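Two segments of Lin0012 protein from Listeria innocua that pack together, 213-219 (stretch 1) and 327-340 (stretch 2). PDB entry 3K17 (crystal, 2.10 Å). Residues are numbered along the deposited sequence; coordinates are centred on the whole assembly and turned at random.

Stretch 1 (213-219) PTFSVGW
Stretch 2 327-340: KTKELAEKLVNEWE

How do the two backbones run past each other? Residues 214-219 form a strand, with phi/psi moving from -59/132 at Thr 214 to -130/122 at Gly 218, and residues 329-340 form a regular helix near -62/-42 that continues later in the chain. Strand and helix point the same way, their N-to-C directions 14° apart and their axes 8.7 Å apart at closest approach. The register is set by two CA pairs: Thr 214 CA lies 6.1 Å from Lys 329 CA, and Gly 218 CA lies 7.4 Å from Trp 339 CA. Thr 328, at phi/psi -143/167 and chi1 65° (p), caps the helix: its OG1 accepts a hydrogen bond of 3.0 Å from Leu 331 N. The first helical turn closes with Ala 332 N to Thr 328 O at 2.9 Å.

Which side of the strand meets the helix? The alternation of an extended chain sends the CA-to-CB bonds of Thr 214 and Ser 216 toward the helix and those of Phe 215, Val 217 and Trp 219 away, all three of the latter with chi1 t. Thr 214 and Ser 216 both adopt chi1 m, at -60° and -66°. On the helix, the CA-to-CB bonds of Ala 332, Leu 335 and Trp 339 point toward the strand.

What fills the space along the first two turns of the helix? Thr 214 CG2 packs 3.7 Å from Ala 332 CB, while Thr 214 OG1 rests 3.8 Å from Lys 329 CA. Ser 216 OG is 4.0 Å from the same Ala 332 CB and 4.3 Å from Val 336 CG2, whose residue has chi1 t. Thr 214, Ser 216 and Ala 332 are small, and the methyl of Ala 332 occupies the gap between strand and helix.

How is the large ring of Trp 339 accommodated? With chi1 -75° (m) and chi2 -6°, its six-membered ring lies against Ser 216, Val 217 and Gly 218, meeting them obliquely. Ser 216 CB lies 3.7 Å from Trp 339 CH2, Val 217 C 3.6 Å from Trp 339 CZ3, and Gly 218 N 3.5 Å from that same CZ3. Glycine suits this place because a CB on Gly 218 would point toward the helix and sit 2.8 Å from Trp 339 CE3, a clash. Trp 339 NE1 is hydrogen-bonded elsewhere in the structure. No hydrogen bond joins the stretches, so van der Waals packing holds this contact, burying 335 Å² over both sides.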

# COMPACT_ATOMS: atom_id res chain seq x y z
N PRO A 213 -45.10 -17.51 -33.83
CA PRO A 213 -44.06 -17.20 -34.83
C PRO A 213 -42.72 -17.81 -34.42
O PRO A 213 -42.33 -17.73 -33.25
CB PRO A 213 -44.02 -15.68 -34.82
CG PRO A 213 -45.42 -15.30 -34.45
CD PRO A 213 -45.74 -16.27 -33.35
N THR A 214 -42.03 -18.43 -35.36
CA THR A 214 -40.73 -19.06 -35.07
C THR A 214 -39.73 -18.03 -34.52
O THR A 214 -39.57 -16.95 -35.08
CB THR A 214 -40.11 -19.70 -36.34
OG1 THR A 214 -40.99 -20.70 -36.85
CG2 THR A 214 -38.76 -20.36 -36.01
N PHE A 215 -39.06 -18.39 -33.44
CA PHE A 215 -38.07 -17.51 -32.81
C PHE A 215 -36.66 -17.94 -33.26
O PHE A 215 -36.28 -19.10 -33.09
CB PHE A 215 -38.17 -17.62 -31.29
CG PHE A 215 -37.35 -16.60 -30.55
CD1 PHE A 215 -37.66 -15.24 -30.63
CD2 PHE A 215 -36.31 -17.00 -29.71
CE1 PHE A 215 -36.95 -14.31 -29.88
CE2 PHE A 215 -35.59 -16.07 -28.96
CZ PHE A 215 -35.91 -14.73 -29.04
N SER A 216 -35.90 -17.01 -33.82
CA SER A 216 -34.55 -17.32 -34.27
C SER A 216 -33.48 -16.57 -33.47
O SER A 216 -33.66 -15.39 -33.16
CB SER A 216 -34.41 -16.99 -35.76
OG SER A 216 -35.23 -17.84 -36.55
N VAL A 217 -32.40 -17.26 -33.14
CA VAL A 217 -31.30 -16.65 -32.38
C VAL A 217 -30.01 -16.65 -33.21
O VAL A 217 -29.61 -17.68 -33.74
CB VAL A 217 -31.04 -17.43 -31.06
CG1 VAL A 217 -29.92 -16.76 -30.25
CG2 VAL A 217 -32.33 -17.49 -30.23
N GLY A 218 -29.39 -15.48 -33.33
CA GLY A 218 -28.16 -15.37 -34.09
C GLY A 218 -27.05 -14.66 -33.34
O GLY A 218 -27.21 -13.51 -32.93
N TRP A 219 -25.92 -15.33 -33.15
CA TRP A 219 -24.77 -14.75 -32.44
C TRP A 219 -23.89 -13.97 -33.41
O TRP A 219 -23.42 -14.52 -34.41
CB TRP A 219 -23.95 -15.86 -31.77
CG TRP A 219 -22.79 -15.36 -30.97
CD1 TRP A 219 -22.83 -14.43 -29.97
CD2 TRP A 219 -21.44 -15.83 -31.03
NE1 TRP A 219 -21.59 -14.30 -29.40
CE2 TRP A 219 -20.71 -15.15 -30.03
CE3 TRP A 219 -20.77 -16.77 -31.83
CZ2 TRP A 219 -19.34 -15.37 -29.81
CZ3 TRP A 219 -19.40 -17.00 -31.60
CH2 TRP A 219 -18.71 -16.30 -30.60
N LYS A 327 -42.67 -15.44 -39.91
CA LYS A 327 -44.00 -15.96 -40.23
C LYS A 327 -44.11 -17.48 -40.29
O LYS A 327 -45.11 -18.05 -39.86
CB LYS A 327 -44.49 -15.40 -41.57
CG LYS A 327 -45.28 -14.12 -41.46
CD LYS A 327 -44.40 -12.92 -41.20
CE LYS A 327 -45.25 -11.65 -41.22
NZ LYS A 327 -46.00 -11.54 -42.49
N THR A 328 -43.10 -18.13 -40.84
CA THR A 328 -43.12 -19.59 -40.96
C THR A 328 -41.74 -20.17 -40.72
O THR A 328 -40.75 -19.44 -40.71
CB THR A 328 -43.57 -20.03 -42.37
OG1 THR A 328 -42.59 -19.61 -43.33
CG2 THR A 328 -44.92 -19.41 -42.73
N LYS A 329 -41.68 -21.48 -40.55
CA LYS A 329 -40.41 -22.16 -40.35
C LYS A 329 -39.57 -21.94 -41.59
O LYS A 329 -38.37 -21.63 -41.51
CB LYS A 329 -40.62 -23.67 -40.16
CG LYS A 329 -41.41 -24.08 -38.93
CD LYS A 329 -41.53 -25.61 -38.88
CE LYS A 329 -42.47 -26.08 -37.78
NZ LYS A 329 -41.98 -25.75 -36.41
N GLU A 330 -40.20 -22.09 -42.75
CA GLU A 330 -39.52 -21.92 -44.03
C GLU A 330 -38.88 -20.55 -44.15
O GLU A 330 -37.76 -20.41 -44.63
CB GLU A 330 -40.49 -22.14 -45.20
CG GLU A 330 -41.00 -23.57 -45.36
CD GLU A 330 -41.72 -24.11 -44.13
OE1 GLU A 330 -42.50 -23.35 -43.51
OE2 GLU A 330 -41.50 -25.29 -43.78
N LEU A 331 -39.61 -19.52 -43.72
CA LEU A 331 -39.08 -18.16 -43.79
C LEU A 331 -37.96 -17.98 -42.77
O LEU A 331 -37.04 -17.20 -42.97
CB LEU A 331 -40.20 -17.15 -43.54
CG LEU A 331 -41.21 -17.05 -44.68
CD1 LEU A 331 -42.45 -16.26 -44.25
CD2 LEU A 331 -40.53 -16.39 -45.88
N ALA A 332 -38.06 -18.73 -41.67
CA ALA A 332 -37.06 -18.67 -40.62
C ALA A 332 -35.77 -19.27 -41.16
O ALA A 332 -34.68 -18.74 -40.92
CB ALA A 332 -37.54 -19.45 -39.39
N GLU A 333 -35.89 -20.37 -41.89
CA GLU A 333 -34.72 -21.03 -42.47
C GLU A 333 -34.05 -20.14 -43.51
O GLU A 333 -32.82 -20.08 -43.58
CB GLU A 333 -35.13 -22.36 -43.11
CG GLU A 333 -35.79 -23.32 -42.12
CD GLU A 333 -36.26 -24.62 -42.76
OE1 GLU A 333 -36.90 -24.55 -43.84
OE2 GLU A 333 -36.01 -25.70 -42.18
N LYS A 334 -34.85 -19.43 -44.30
CA LYS A 334 -34.33 -18.51 -45.30
C LYS A 334 -33.59 -17.39 -44.59
O LYS A 334 -32.53 -16.94 -45.03
CB LYS A 334 -35.46 -17.91 -46.14
CG LYS A 334 -35.64 -18.55 -47.52
CD LYS A 334 -36.19 -19.96 -47.44
CE LYS A 334 -36.46 -20.52 -48.83
NZ LYS A 334 -37.47 -19.71 -49.57
N LEU A 335 -34.18 -16.92 -43.49
CA LEU A 335 -33.57 -15.84 -42.71
C LEU A 335 -32.22 -16.31 -42.17
O LEU A 335 -31.22 -15.61 -42.30
CB LEU A 335 -34.48 -15.44 -41.55
CG LEU A 335 -33.94 -14.39 -40.58
CD1 LEU A 335 -33.64 -13.10 -41.33
CD2 LEU A 335 -34.96 -14.14 -39.48
N VAL A 336 -32.21 -17.48 -41.55
CA VAL A 336 -31.00 -18.06 -40.99
C VAL A 336 -29.90 -18.20 -42.05
O VAL A 336 -28.73 -17.93 -41.78
CB VAL A 336 -31.28 -19.44 -40.35
CG1 VAL A 336 -29.97 -20.16 -40.02
CG2 VAL A 336 -32.10 -19.26 -39.08
N ASN A 337 -30.28 -18.62 -43.26
CA ASN A 337 -29.31 -18.78 -44.34
C ASN A 337 -28.66 -17.43 -44.66
O ASN A 337 -27.46 -17.35 -44.90
CB ASN A 337 -29.98 -19.37 -45.58
CG ASN A 337 -29.03 -19.48 -46.77
OD1 ASN A 337 -28.89 -18.55 -47.56
ND2 ASN A 337 -28.35 -20.62 -46.88
N GLU A 338 -29.47 -16.37 -44.67
CA GLU A 338 -28.95 -15.04 -44.93
C GLU A 338 -28.00 -14.60 -43.82
O GLU A 338 -26.95 -14.01 -44.09
CB GLU A 338 -30.11 -14.04 -45.05
CG GLU A 338 -30.92 -14.20 -46.32
CD GLU A 338 -30.04 -14.17 -47.56
OE1 GLU A 338 -29.28 -13.19 -47.73
OE2 GLU A 338 -30.11 -15.12 -48.36
N TRP A 339 -28.37 -14.90 -42.58
CA TRP A 339 -27.52 -14.55 -41.44
C TRP A 339 -26.16 -15.23 -41.55
O TRP A 339 -25.12 -14.60 -41.38
CB TRP A 339 -28.15 -15.00 -40.11
CG TRP A 339 -29.31 -14.18 -39.61
CD1 TRP A 339 -29.81 -13.03 -40.14
CD2 TRP A 339 -30.10 -14.45 -38.43
NE1 TRP A 339 -30.84 -12.55 -39.36
CE2 TRP A 339 -31.04 -13.41 -38.31
CE3 TRP A 339 -30.08 -15.47 -37.47
CZ2 TRP A 339 -31.96 -13.36 -37.26
CZ3 TRP A 339 -31.01 -15.42 -36.43
CH2 TRP A 339 -31.93 -14.37 -36.34
N GLU A 340 -26.17 -16.53 -41.83
CA GLU A 340 -24.95 -17.31 -41.91
C GLU A 340 -23.96 -16.86 -42.97
O GLU A 340 -22.75 -16.99 -42.78
CB GLU A 340 -25.27 -18.79 -42.10
CG GLU A 340 -26.07 -19.38 -40.96
CD GLU A 340 -26.32 -20.86 -41.13
OE1 GLU A 340 -26.70 -21.29 -42.24
OE2 GLU A 340 -26.14 -21.61 -40.15